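Local coordinates for protein Thiosulfate:glutathione sulfurtransferase (PDB 3D1P) that transfers sulfur from thiosulfate to glutathione in mitochondria, yielding S-sulfanylglutathione and sulfite through a cysteine persulfide intermediate, at residues A91-F96 with N118-P123. Numbering follows the deposited sequence. Where two conformers were deposited one is given.
Sequences AKELIF and NTSLYP
Glu93 runs extended from a CG anti to the backbone N (chi1 179°), and Ser120 turns OG anti to its carbonyl carbon (chi1 -54°); the serine hydroxyl donates to the carboxylate, OG to OE2 2.7 Å. The bond joins neighbouring parallel strands of the rhodanese-fold sheet, 93-97 and 119-121, linked through helix 102-112 as a beta-alpha-beta crossover. OE2 is met on its anti side, slightly out of the carboxylate plane, and also bonds Tyr25 OH, so two hydroxyls grip one oxygen. The Asn118 side chain crosses that of Glu93 obliquely, yet its amide plane lies nearly parallel to the carboxylate plane, with Asn118 OD1 3.6 Å from Glu93 CG. Four backbone hydrogen bonds join the segments: Leu94 N to Asn118 O, Ser120 N to Leu94 O, Phe96 N to Ser120 O and Tyr122 N to Phe96 O, the last nearly straight at 175°. Before the first of these bonds, one water accepts from Asn118 ND2 and donates to Ala91 O. Ile95 shares the Ser120 face, where its CG2 lies 4.1 Å from Tyr122 CB and Met30 of helix 27-36 packs against both Ile95 and Tyr122. Leu94, Phe96, Thr119 and Leu121 point to the other face; there Phe96 also leans on Ala107, Gln108 and Ala111 of the crossover helix, its side chain about 8 Å from that of the persulfide-forming Cys98. Thr119 CG2 reaches the rim of the Phe96 ring, 3.9 Å from CE2, and Ser120 O lies in the ring plane at its edge, 3.6 Å from CD2.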
loop_
_atom_site.group_PDB
_atom_site.type_symbol
_atom_site.label_atom_id
_atom_site.label_comp_id
_atom_site.label_asym_id
_atom_site.label_seq_id
_atom_site.Cartn_x
_atom_site.Cartn_y
_atom_site.Cartn_z
ATOM N N ALA A 91 0.520 -13.709 -4.572
ATOM C CA ALA A 91 0.370 -14.626 -3.457
ATOM C C ALA A 91 0.501 -13.910 -2.126
ATOM O O ALA A 91 0.168 -14.497 -1.103
ATOM C CB ALA A 91 1.439 -15.743 -3.531
ATOM N N LYS A 92 1.024 -12.687 -2.109
ATOM C CA LYS A 92 1.239 -11.956 -0.880
ATOM C C LYS A 92 -0.016 -11.209 -0.469
ATOM O O LYS A 92 -0.921 -10.989 -1.257
ATOM C CB LYS A 92 2.382 -10.978 -1.083
ATOM C CG LYS A 92 3.731 -11.681 -1.269
ATOM C CD LYS A 92 4.867 -10.682 -1.337
ATOM C CE LYS A 92 6.244 -11.280 -1.574
ATOM N NZ LYS A 92 7.287 -10.229 -1.548
ATOM N N GLU A 93 -0.034 -10.794 0.799
ATOM C CA GLU A 93 -1.036 -9.862 1.288
ATOM C C GLU A 93 -0.588 -8.435 0.943
ATOM O O GLU A 93 0.479 -8.014 1.380
ATOM C CB GLU A 93 -1.193 -9.952 2.803
ATOM C CG GLU A 93 -2.207 -8.989 3.338
ATOM C CD GLU A 93 -2.341 -8.952 4.851
ATOM O OE1 GLU A 93 -1.577 -9.616 5.559
ATOM O OE2 GLU A 93 -3.232 -8.210 5.325
ATOM N N LEU A 94 -1.390 -7.717 0.174
ATOM C CA LEU A 94 -1.098 -6.327 -0.162
ATOM C C LEU A 94 -2.006 -5.439 0.690
ATOM O O LEU A 94 -3.231 -5.624 0.682
ATOM C CB LEU A 94 -1.375 -6.035 -1.636
ATOM C CG LEU A 94 -0.225 -6.342 -2.600
ATOM C CD1 LEU A 94 0.201 -7.839 -2.583
ATOM C CD2 LEU A 94 -0.608 -5.886 -3.996
ATOM N N ILE A 95 -1.408 -4.502 1.412
ATOM C CA ILE A 95 -2.124 -3.599 2.305
ATOM C C ILE A 95 -2.088 -2.207 1.682
ATOM O O ILE A 95 -1.019 -1.636 1.532
ATOM C CB ILE A 95 -1.506 -3.559 3.697
ATOM C CG1 ILE A 95 -1.357 -4.953 4.280
ATOM C CG2 ILE A 95 -2.352 -2.654 4.603
ATOM C CD1 ILE A 95 -0.663 -4.985 5.667
ATOM N N PHE A 96 -3.252 -1.676 1.320
ATOM C CA PHE A 96 -3.338 -0.450 0.560
ATOM C C PHE A 96 -3.674 0.752 1.433
ATOM O O PHE A 96 -4.539 0.678 2.321
ATOM C CB PHE A 96 -4.462 -0.564 -0.471
ATOM C CG PHE A 96 -4.136 -1.505 -1.570
ATOM C CD1 PHE A 96 -3.546 -1.053 -2.746
ATOM C CD2 PHE A 96 -4.370 -2.872 -1.431
ATOM C CE1 PHE A 96 -3.227 -1.952 -3.751
ATOM C CE2 PHE A 96 -4.024 -3.765 -2.440
ATOM C CZ PHE A 96 -3.433 -3.289 -3.572
ATOM N N ASN A 118 -5.567 -11.612 -1.895
ATOM C CA ASN A 118 -5.254 -11.327 -0.488
ATOM C C ASN A 118 -4.894 -9.852 -0.389
ATOM O O ASN A 118 -3.746 -9.459 -0.613
ATOM C CB ASN A 118 -4.132 -12.186 0.050
ATOM C CG ASN A 118 -4.053 -12.095 1.553
ATOM O OD1 ASN A 118 -4.718 -11.256 2.163
ATOM N ND2 ASN A 118 -3.211 -12.891 2.168
ATOM N N THR A 119 -5.907 -9.031 -0.170
ATOM C CA THR A 119 -5.711 -7.605 -0.091
ATOM C C THR A 119 -6.412 -7.073 1.164
ATOM O O THR A 119 -7.402 -7.639 1.654
ATOM C CB THR A 119 -6.266 -6.834 -1.310
ATOM O OG1 THR A 119 -7.680 -6.995 -1.399
ATOM C CG2 THR A 119 -5.624 -7.309 -2.612
ATOM N N SER A 120 -5.868 -5.983 1.677
ATOM C CA SER A 120 -6.296 -5.379 2.909
ATOM C C SER A 120 -6.186 -3.882 2.811
ATOM O O SER A 120 -5.566 -3.345 1.889
ATOM C CB SER A 120 -5.430 -5.869 4.073
ATOM O OG SER A 120 -5.428 -7.271 4.122
ATOM N N LEU A 121 -6.767 -3.192 3.798
ATOM C CA LEU A 121 -6.713 -1.727 3.874
ATOM C C LEU A 121 -6.078 -1.290 5.180
ATOM O O LEU A 121 -6.294 -1.891 6.236
ATOM C CB LEU A 121 -8.102 -1.104 3.875
ATOM C CG LEU A 121 -8.930 -1.299 2.635
ATOM C CD1 LEU A 121 -10.367 -0.839 2.855
ATOM C CD2 LEU A 121 -8.324 -0.547 1.465
ATOM N N TYR A 122 -5.356 -0.187 5.095
ATOM C CA TYR A 122 -5.004 0.640 6.258
ATOM C C TYR A 122 -5.829 1.913 6.078
ATOM O O TYR A 122 -5.378 2.871 5.467
ATOM C CB TYR A 122 -3.511 0.941 6.295
ATOM C CG TYR A 122 -3.051 1.898 7.354
ATOM C CD1 TYR A 122 -1.862 2.583 7.194
ATOM C CD2 TYR A 122 -3.779 2.140 8.520
ATOM C CE1 TYR A 122 -1.365 3.399 8.182
ATOM C CE2 TYR A 122 -3.302 2.979 9.521
ATOM C CZ TYR A 122 -2.085 3.630 9.342
ATOM O OH TYR A 122 -1.551 4.446 10.288
ATOM N N PRO A 123 -7.096 1.908 6.525
ATOM C CA PRO A 123 -7.992 3.013 6.159
ATOM C C PRO A 123 -7.479 4.374 6.615
ATOM O O PRO A 123 -7.667 5.362 5.926
ATOM C CB PRO A 123 -9.333 2.618 6.816
ATOM C CG PRO A 123 -9.142 1.457 7.442
ATOM C CD PRO A 123 -7.818 0.867 7.279
HETATM O O HOH W 1 -0.826 -14.427 1.414
HETATM O O HOH W 2 -3.084 -10.888 -3.175
HETATM O O HOH W 3 -6.574 2.589 2.824
#